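Local coordinates for 2',5'-phosphodiesterase 12 (Homo sapiens, PDB 4Z0V), which belongs to the endonuclease/exonuclease/phosphatase family, carries an E-set-like N-terminal domain and holds a magnesium ion, at residues T286-H291 with Y296-Q301; G335-V340 with L391-I396; E350-N355 with R360-L365. All blocks are in the same frame, centred on the assembly; numbering follows the deposited sequence.

All three contacts lie within the endonuclease/exonuclease/phosphatase region, on one side of the chain's centre. Interaction 1 comes first along the chain and joins the end of strand 280-287 to helix 295-316. Interaction 2 lays helix 335-342 against strand 387-397 of the same seven-stranded mixed sheet, its centre about 11 Å from that of interaction 1. Between its two segments in sequence falls interaction 3, a loop contact whose centre lies about 13 Å from that of interaction 1 and 17 Å from that of interaction 2. L288 meets M336, L299 packs on W352, and D351 accepts a bond from G335, so the three contacts join directly, from the sheet through the helices to the outer loop.

Interaction 1: residues T286-H291 with Y296-Q301; sequences THLYWH and YIRLIQ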
# COMPACT_ATOMS: atom_id res chain seq x y z
N THR A 286 1.51 1.83 9.01
CA THR A 286 2.86 1.66 9.55
C THR A 286 3.51 0.37 9.08
O THR A 286 2.88 -0.48 8.44
CB THR A 286 2.84 1.69 11.13
OG1 THR A 286 4.17 1.90 11.61
CG2 THR A 286 2.26 0.39 11.75
N HIS A 287 4.81 0.25 9.37
CA HIS A 287 5.62 -0.94 9.14
C HIS A 287 6.49 -1.05 10.38
O HIS A 287 7.40 -0.24 10.55
CB HIS A 287 6.44 -0.79 7.84
CG HIS A 287 7.12 -2.06 7.42
ND1 HIS A 287 7.91 -2.09 6.27
CD2 HIS A 287 7.14 -3.29 8.00
CE1 HIS A 287 8.38 -3.33 6.18
NE2 HIS A 287 7.94 -4.10 7.19
N LEU A 288 6.11 -1.96 11.32
CA LEU A 288 6.82 -2.01 12.59
C LEU A 288 8.12 -2.75 12.44
O LEU A 288 8.34 -3.41 11.43
CB LEU A 288 5.98 -2.65 13.70
CG LEU A 288 4.67 -1.95 14.10
CD1 LEU A 288 4.04 -2.64 15.32
CD2 LEU A 288 4.88 -0.44 14.40
N TYR A 289 9.00 -2.61 13.45
CA TYR A 289 10.30 -3.29 13.47
C TYR A 289 10.12 -4.78 13.15
O TYR A 289 9.18 -5.40 13.63
CB TYR A 289 10.95 -3.08 14.81
CG TYR A 289 12.31 -3.74 14.91
CD1 TYR A 289 13.28 -3.52 13.93
CD2 TYR A 289 12.63 -4.54 15.99
CE1 TYR A 289 14.55 -4.10 14.04
CE2 TYR A 289 13.89 -5.12 16.11
CZ TYR A 289 14.86 -4.88 15.14
OH TYR A 289 16.10 -5.45 15.29
N TRP A 290 10.99 -5.33 12.32
CA TRP A 290 10.83 -6.66 11.75
C TRP A 290 11.46 -7.84 12.51
O TRP A 290 11.03 -8.96 12.26
CB TRP A 290 11.45 -6.66 10.33
CG TRP A 290 12.94 -6.43 10.37
CD1 TRP A 290 13.59 -5.24 10.49
CD2 TRP A 290 13.96 -7.45 10.43
NE1 TRP A 290 14.94 -5.44 10.58
CE2 TRP A 290 15.20 -6.79 10.57
CE3 TRP A 290 13.94 -8.85 10.37
CZ2 TRP A 290 16.41 -7.48 10.63
CZ3 TRP A 290 15.14 -9.54 10.46
CH2 TRP A 290 16.36 -8.86 10.59
N HIS A 291 12.51 -7.62 13.30
CA HIS A 291 13.25 -8.74 13.91
C HIS A 291 12.37 -9.73 14.67
O HIS A 291 11.55 -9.32 15.48
CB HIS A 291 14.39 -8.27 14.83
CG HIS A 291 15.48 -9.29 14.99
ND1 HIS A 291 15.37 -10.31 15.92
CD2 HIS A 291 16.65 -9.44 14.31
CE1 HIS A 291 16.47 -11.04 15.78
NE2 HIS A 291 17.27 -10.56 14.84
N TYR A 296 9.19 -6.93 22.21
CA TYR A 296 9.03 -5.81 23.14
C TYR A 296 9.10 -4.47 22.38
O TYR A 296 8.48 -3.50 22.80
CB TYR A 296 10.07 -5.83 24.30
CG TYR A 296 11.47 -5.39 23.93
CD1 TYR A 296 11.84 -4.05 23.98
CD2 TYR A 296 12.45 -6.32 23.60
CE1 TYR A 296 13.14 -3.65 23.67
CE2 TYR A 296 13.74 -5.93 23.27
CZ TYR A 296 14.09 -4.59 23.31
OH TYR A 296 15.37 -4.20 23.01
N ILE A 297 9.90 -4.43 21.31
CA ILE A 297 10.07 -3.20 20.51
C ILE A 297 8.73 -2.88 19.83
O ILE A 297 8.30 -1.73 19.87
CB ILE A 297 11.21 -3.34 19.49
CG1 ILE A 297 12.58 -3.40 20.23
CG2 ILE A 297 11.18 -2.16 18.46
CD1 ILE A 297 13.73 -3.84 19.42
N ARG A 298 8.06 -3.90 19.26
CA ARG A 298 6.79 -3.72 18.57
C ARG A 298 5.70 -3.29 19.57
O ARG A 298 4.86 -2.46 19.22
CB ARG A 298 6.41 -5.01 17.82
CG ARG A 298 7.34 -5.18 16.60
CD ARG A 298 6.89 -6.37 15.76
NE ARG A 298 7.29 -7.65 16.36
CZ ARG A 298 8.47 -8.23 16.15
NH1 ARG A 298 8.74 -9.41 16.68
NH2 ARG A 298 9.39 -7.63 15.40
N LEU A 299 5.74 -3.80 20.80
CA LEU A 299 4.80 -3.37 21.84
C LEU A 299 4.97 -1.88 22.13
O LEU A 299 3.97 -1.15 22.22
CB LEU A 299 5.02 -4.19 23.12
CG LEU A 299 4.15 -5.44 23.20
CD1 LEU A 299 4.75 -6.48 24.18
CD2 LEU A 299 2.71 -5.07 23.64
N ILE A 300 6.22 -1.44 22.28
CA ILE A 300 6.47 -0.03 22.61
C ILE A 300 6.10 0.83 21.41
O ILE A 300 5.45 1.87 21.58
CB ILE A 300 7.90 0.22 23.15
CG1 ILE A 300 8.04 -0.42 24.57
CG2 ILE A 300 8.21 1.74 23.23
CD1 ILE A 300 9.37 -0.81 24.88
N GLN A 301 6.45 0.38 20.19
CA GLN A 301 6.07 1.15 18.98
C GLN A 301 4.54 1.29 18.86
O GLN A 301 4.03 2.39 18.60
CB GLN A 301 6.66 0.52 17.72
CG GLN A 301 8.16 0.63 17.65
CD GLN A 301 8.76 0.13 16.36
OE1 GLN A 301 8.26 -0.82 15.73
NE2 GLN A 301 9.95 0.65 16.03
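The carbonyl oxygen of H291 is gripped by both terminal nitrogens of R298, NH2 at 2.7 Å from H291 O and NH1 at 3.1 Å, the NH1 bond being the more bent. Both reach it from the same face of the carbonyl, while the oxygen itself lies in the guanidinium plane. R298 NH2 has a second acceptor in Y289 O at 2.9 Å, above whose carbonyl plane it sits, again close to the plane of its own guanidinium. Two carbonyls of the loop thus hold that flat group and limit its rotation. The R298 chain bends at chi3 (-78°), which sets the guanidinium beside the carbonyls of Y289 and H291. One helical turn on, Q301 OE1 takes the backbone N-H of Y289 at 3.0 Å; the bond is almost straight and lies on a lone pair in the amide plane. The other end of this amide is used too, Q301 NE2 bonding S264 OG. Apolar groups fill in around these bonds. L288 and Q301 lie alongside each other, pointing opposite ways, L288 CD2 3.9 Å from Q301 CB, and L288 CD1 lies by R298 O and CB. The Y289 ring meets I297 obliquely, CE2 lying 3.6 Å from I297 CD1; R262 adds a cation-pi contact to that ring. The contact forms the first connection of the beta-alpha-beta unit made by strand 280-287, helix 295-316 and strand 322-327, with F232 of helix 232-238 touching both L288 and Q301.

Interaction 2: residues G335-V340 with L391-I396; sequences GMYHFV and LDYIFI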
# COMPACT_ATOMS: atom_id res chain seq x y z
N GLY A 335 2.24 -10.51 22.12
CA GLY A 335 1.87 -9.49 23.08
C GLY A 335 1.34 -8.28 22.35
O GLY A 335 0.36 -7.69 22.77
N MET A 336 1.96 -7.90 21.22
CA MET A 336 1.48 -6.73 20.50
C MET A 336 0.04 -6.95 20.02
O MET A 336 -0.80 -6.09 20.25
CB MET A 336 2.40 -6.33 19.33
CG MET A 336 2.04 -4.95 18.73
SD MET A 336 1.95 -5.00 16.93
CE MET A 336 0.44 -6.02 16.66
N TYR A 337 -0.26 -8.12 19.46
CA TYR A 337 -1.62 -8.36 18.98
C TYR A 337 -2.63 -8.36 20.15
O TYR A 337 -3.73 -7.81 20.02
CB TYR A 337 -1.69 -9.67 18.21
CG TYR A 337 -3.03 -9.87 17.55
CD1 TYR A 337 -3.33 -9.26 16.33
CD2 TYR A 337 -4.01 -10.68 18.13
CE1 TYR A 337 -4.57 -9.45 15.71
CE2 TYR A 337 -5.24 -10.89 17.51
CZ TYR A 337 -5.52 -10.26 16.31
OH TYR A 337 -6.74 -10.46 15.72
N HIS A 338 -2.30 -9.04 21.26
CA HIS A 338 -3.18 -9.08 22.45
C HIS A 338 -3.48 -7.63 22.95
O HIS A 338 -4.64 -7.28 23.25
CB HIS A 338 -2.47 -9.90 23.55
CG HIS A 338 -3.21 -9.93 24.85
ND1 HIS A 338 -4.08 -10.96 25.15
CD2 HIS A 338 -3.22 -9.03 25.86
CE1 HIS A 338 -4.57 -10.67 26.35
NE2 HIS A 338 -4.09 -9.51 26.81
N PHE A 339 -2.46 -6.81 23.03
CA PHE A 339 -2.56 -5.42 23.47
C PHE A 339 -3.55 -4.65 22.57
O PHE A 339 -4.46 -4.00 23.08
CB PHE A 339 -1.16 -4.76 23.47
CG PHE A 339 -1.15 -3.27 23.75
CD1 PHE A 339 -1.71 -2.76 24.92
CD2 PHE A 339 -0.59 -2.38 22.84
CE1 PHE A 339 -1.69 -1.38 25.18
CE2 PHE A 339 -0.57 -1.00 23.10
CZ PHE A 339 -1.13 -0.51 24.26
N VAL A 340 -3.46 -4.82 21.24
CA VAL A 340 -4.34 -4.10 20.31
C VAL A 340 -5.80 -4.50 20.54
O VAL A 340 -6.65 -3.62 20.71
CB VAL A 340 -3.93 -4.32 18.82
CG1 VAL A 340 -4.95 -3.69 17.87
CG2 VAL A 340 -2.53 -3.79 18.54
N LEU A 391 1.14 -11.41 9.44
CA LEU A 391 1.89 -10.26 9.95
C LEU A 391 1.18 -8.93 9.72
O LEU A 391 1.56 -7.93 10.33
CB LEU A 391 3.25 -10.18 9.22
CG LEU A 391 4.19 -11.42 9.38
CD1 LEU A 391 5.47 -11.21 8.62
CD2 LEU A 391 4.45 -11.76 10.85
N ASP A 392 0.22 -8.93 8.79
CA ASP A 392 -0.50 -7.72 8.31
C ASP A 392 -1.90 -7.65 8.82
O ASP A 392 -2.58 -8.68 8.89
CB ASP A 392 -0.53 -7.71 6.77
CG ASP A 392 0.85 -7.81 6.17
OD1 ASP A 392 1.52 -6.76 6.06
OD2 ASP A 392 1.32 -8.95 5.90
N TYR A 393 -2.37 -6.43 9.14
CA TYR A 393 -3.74 -6.27 9.63
C TYR A 393 -4.37 -4.99 9.16
O TYR A 393 -3.67 -4.01 8.90
CB TYR A 393 -3.78 -6.29 11.17
CG TYR A 393 -3.14 -7.50 11.80
CD1 TYR A 393 -3.87 -8.67 12.01
CD2 TYR A 393 -1.80 -7.49 12.20
CE1 TYR A 393 -3.27 -9.82 12.54
CE2 TYR A 393 -1.19 -8.63 12.72
CZ TYR A 393 -1.93 -9.78 12.91
OH TYR A 393 -1.32 -10.90 13.41
N ILE A 394 -5.70 -4.98 9.07
CA ILE A 394 -6.48 -3.76 8.88
C ILE A 394 -7.26 -3.63 10.18
O ILE A 394 -8.22 -4.38 10.36
CB ILE A 394 -7.39 -3.76 7.63
CG1 ILE A 394 -6.54 -3.82 6.33
CG2 ILE A 394 -8.31 -2.50 7.64
CD1 ILE A 394 -7.39 -4.23 5.06
N PHE A 395 -6.81 -2.80 11.10
CA PHE A 395 -7.51 -2.66 12.39
C PHE A 395 -8.56 -1.58 12.26
O PHE A 395 -8.26 -0.46 11.80
CB PHE A 395 -6.55 -2.33 13.52
CG PHE A 395 -5.63 -3.47 13.91
CD1 PHE A 395 -6.14 -4.65 14.45
CD2 PHE A 395 -4.25 -3.34 13.79
CE1 PHE A 395 -5.28 -5.70 14.80
CE2 PHE A 395 -3.39 -4.38 14.19
CZ PHE A 395 -3.92 -5.54 14.70
N ILE A 396 -9.81 -1.91 12.65
CA ILE A 396 -10.90 -0.93 12.49
C ILE A 396 -11.52 -0.55 13.81
O ILE A 396 -11.64 -1.37 14.70
CB ILE A 396 -11.99 -1.41 11.51
CG1 ILE A 396 -12.72 -2.68 12.04
CG2 ILE A 396 -11.41 -1.63 10.10
CD1 ILE A 396 -14.02 -3.00 11.35
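Y393 and F395, two residues apart on strand 387-397, bring their rings against Y337 and V340 of helix 335-342. This is helix-on-sheet packing in the endonuclease/exonuclease/phosphatase fold: the short helix and strand segments run nearly parallel, 20° apart, with their axes 12.1 Å from each other at closest approach. The Y393 ring comes first and crosses Y337, the planes inclined by 38° and the centroids 5.1 Å apart, an oblique pair. Y337 CD1 lies over one face of the Y393 ring, and its neighbour CE1 makes the closest touch, 3.4 Å from Y393 CE1. Y337 gets there with CG anti to the backbone N, which places the ring beside Y393. The Y393 hydroxyl is bonded to S330 O in the loop after strand 322-327. Between the two aromatic residues, I394 packs on L433 and C435 of strand 433-439, which brings the second sheet up behind the strand. F395 follows, its ring sandwiched: CB of Y393 lies toward the rim of one face and V340 comes from the helix onto the other. Y337 CE1 approaches the same ring in its plane, at the edge, 3.9 Å from F395 CE1. V340 makes a CH-pi contact there, its CG1 standing 3.7 Å from the F395 ring centroid and only 11° off the ring normal.

Interaction 3: residues E350-N355 with R360-L365; sequences EDWASN and RCNMSL
W352 lies in the short 3-10 segment 350-352, and its carbonyl faces the irregular backbone of 360-365. The CA atoms of A353 and R360 come within 4.3 Å, those of W352 and N362 within 5.0 Å. C361 N donates to W352 O at 2.9 Å, tilted 22° from the carbonyl plane, and R360 CA adds a CA-H...O contact to the same oxygen. From this junction the indole of W352, its CG beside the backbone N and anti to the carbonyl carbon (chi1 -66°), extends along the facing chain. The backbone of N362 and M363 passes over one face of the indole. M363 CG makes a CH-pi contact with its six-membered ring, 3.8 Å from the centroid and 19° off the normal; M363 SD lies obliquely to that ring, a Met-aromatic contact. The tryptophan thereby packs together two parts of the long loop between strands 344-345 and 365-366 of the endonuclease/exonuclease/phosphatase fold, beside helix 295-316, whose L299 it touches. L365 meets the indole in plane at its edge, CD1 3.5 Å from W352 CH2. C361 SG is at the edge as well, 3.7 Å from W352 CE3, in a sulfur-aromatic contact. The indole N-H, NE1, bonds P346 O. At the outer end the extended R360 chain runs beside A353, whose CB lies in the guanidinium plane, 3.6 Å from R360 NH1, while N362 OD1 stands over the centre of one guanidinium face.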
# COMPACT_ATOMS: atom_id res chain seq x y z
N GLU A 350 5.47 -12.47 28.37
CA GLU A 350 6.75 -13.03 27.96
C GLU A 350 7.43 -12.19 26.86
O GLU A 350 8.64 -12.25 26.75
CB GLU A 350 6.60 -14.50 27.51
CG GLU A 350 5.94 -14.71 26.16
CD GLU A 350 5.70 -16.15 25.73
OE1 GLU A 350 6.54 -17.02 26.03
OE2 GLU A 350 4.68 -16.38 25.04
N ASP A 351 6.66 -11.40 26.07
CA ASP A 351 7.27 -10.57 25.03
C ASP A 351 8.09 -9.41 25.62
O ASP A 351 8.92 -8.85 24.91
CB ASP A 351 6.22 -10.04 24.02
CG ASP A 351 5.77 -11.10 23.04
OD1 ASP A 351 6.26 -12.26 23.12
OD2 ASP A 351 4.98 -10.77 22.14
N TRP A 352 7.92 -9.09 26.92
CA TRP A 352 8.73 -8.05 27.56
C TRP A 352 10.20 -8.46 27.70
O TRP A 352 11.05 -7.61 27.98
CB TRP A 352 8.15 -7.64 28.91
CG TRP A 352 6.82 -6.96 28.77
CD1 TRP A 352 5.64 -7.37 29.30
CD2 TRP A 352 6.54 -5.75 28.04
NE1 TRP A 352 4.64 -6.48 28.98
CE2 TRP A 352 5.16 -5.49 28.19
CE3 TRP A 352 7.31 -4.88 27.24
CZ2 TRP A 352 4.53 -4.39 27.59
CZ3 TRP A 352 6.68 -3.80 26.62
CH2 TRP A 352 5.31 -3.57 26.79
N ALA A 353 10.50 -9.75 27.47
CA ALA A 353 11.88 -10.25 27.48
C ALA A 353 12.13 -11.04 26.19
O ALA A 353 12.88 -12.02 26.19
CB ALA A 353 12.12 -11.11 28.73
N SER A 354 11.54 -10.56 25.05
CA SER A 354 11.62 -11.20 23.74
C SER A 354 13.06 -11.33 23.20
O SER A 354 13.32 -12.22 22.39
CB SER A 354 10.76 -10.47 22.71
OG SER A 354 11.21 -9.13 22.54
N ASN A 355 13.97 -10.44 23.60
CA ASN A 355 15.37 -10.50 23.14
C ASN A 355 16.38 -10.77 24.29
O ASN A 355 17.55 -10.40 24.19
CB ASN A 355 15.77 -9.22 22.40
CG ASN A 355 16.96 -9.43 21.48
OD1 ASN A 355 17.22 -10.54 20.99
ND2 ASN A 355 17.74 -8.39 21.25
N ARG A 360 15.23 -6.71 28.73
CA ARG A 360 13.97 -6.98 29.43
C ARG A 360 13.35 -5.63 29.83
O ARG A 360 14.09 -4.75 30.29
CB ARG A 360 14.29 -7.84 30.66
CG ARG A 360 13.13 -8.32 31.49
CD ARG A 360 13.59 -9.47 32.37
NE ARG A 360 12.66 -9.80 33.45
CZ ARG A 360 11.66 -10.66 33.36
NH1 ARG A 360 11.41 -11.28 32.21
NH2 ARG A 360 10.87 -10.89 34.40
N CYS A 361 12.02 -5.43 29.61
CA CYS A 361 11.37 -4.15 29.92
C CYS A 361 9.90 -4.32 30.32
O CYS A 361 9.02 -3.63 29.79
CB CYS A 361 11.52 -3.16 28.77
SG CYS A 361 10.86 -3.77 27.20
N ASN A 362 9.66 -5.21 31.33
CA ASN A 362 8.34 -5.51 31.87
C ASN A 362 7.60 -4.27 32.27
O ASN A 362 8.08 -3.48 33.10
CB ASN A 362 8.45 -6.46 33.06
CG ASN A 362 9.00 -7.80 32.66
OD1 ASN A 362 10.19 -7.94 32.38
ND2 ASN A 362 8.11 -8.74 32.45
N MET A 363 6.42 -4.09 31.69
CA MET A 363 5.56 -2.95 32.00
C MET A 363 4.14 -3.29 31.63
O MET A 363 3.89 -4.21 30.83
CB MET A 363 6.05 -1.65 31.33
CG MET A 363 5.99 -1.68 29.82
SD MET A 363 6.51 -0.15 29.00
CE MET A 363 8.28 -0.17 29.29
N SER A 364 3.21 -2.58 32.25
CA SER A 364 1.78 -2.69 32.02
C SER A 364 1.38 -1.58 31.05
O SER A 364 1.81 -0.44 31.23
CB SER A 364 1.03 -2.56 33.34
OG SER A 364 -0.35 -2.84 33.17
N LEU A 365 0.60 -1.91 30.02
CA LEU A 365 0.13 -0.89 29.06
C LEU A 365 -1.36 -1.01 28.90
O LEU A 365 -1.88 -2.11 28.92
CB LEU A 365 0.78 -1.04 27.66
CG LEU A 365 2.31 -0.99 27.53
CD1 LEU A 365 2.71 -1.26 26.10
CD2 LEU A 365 2.88 0.33 28.00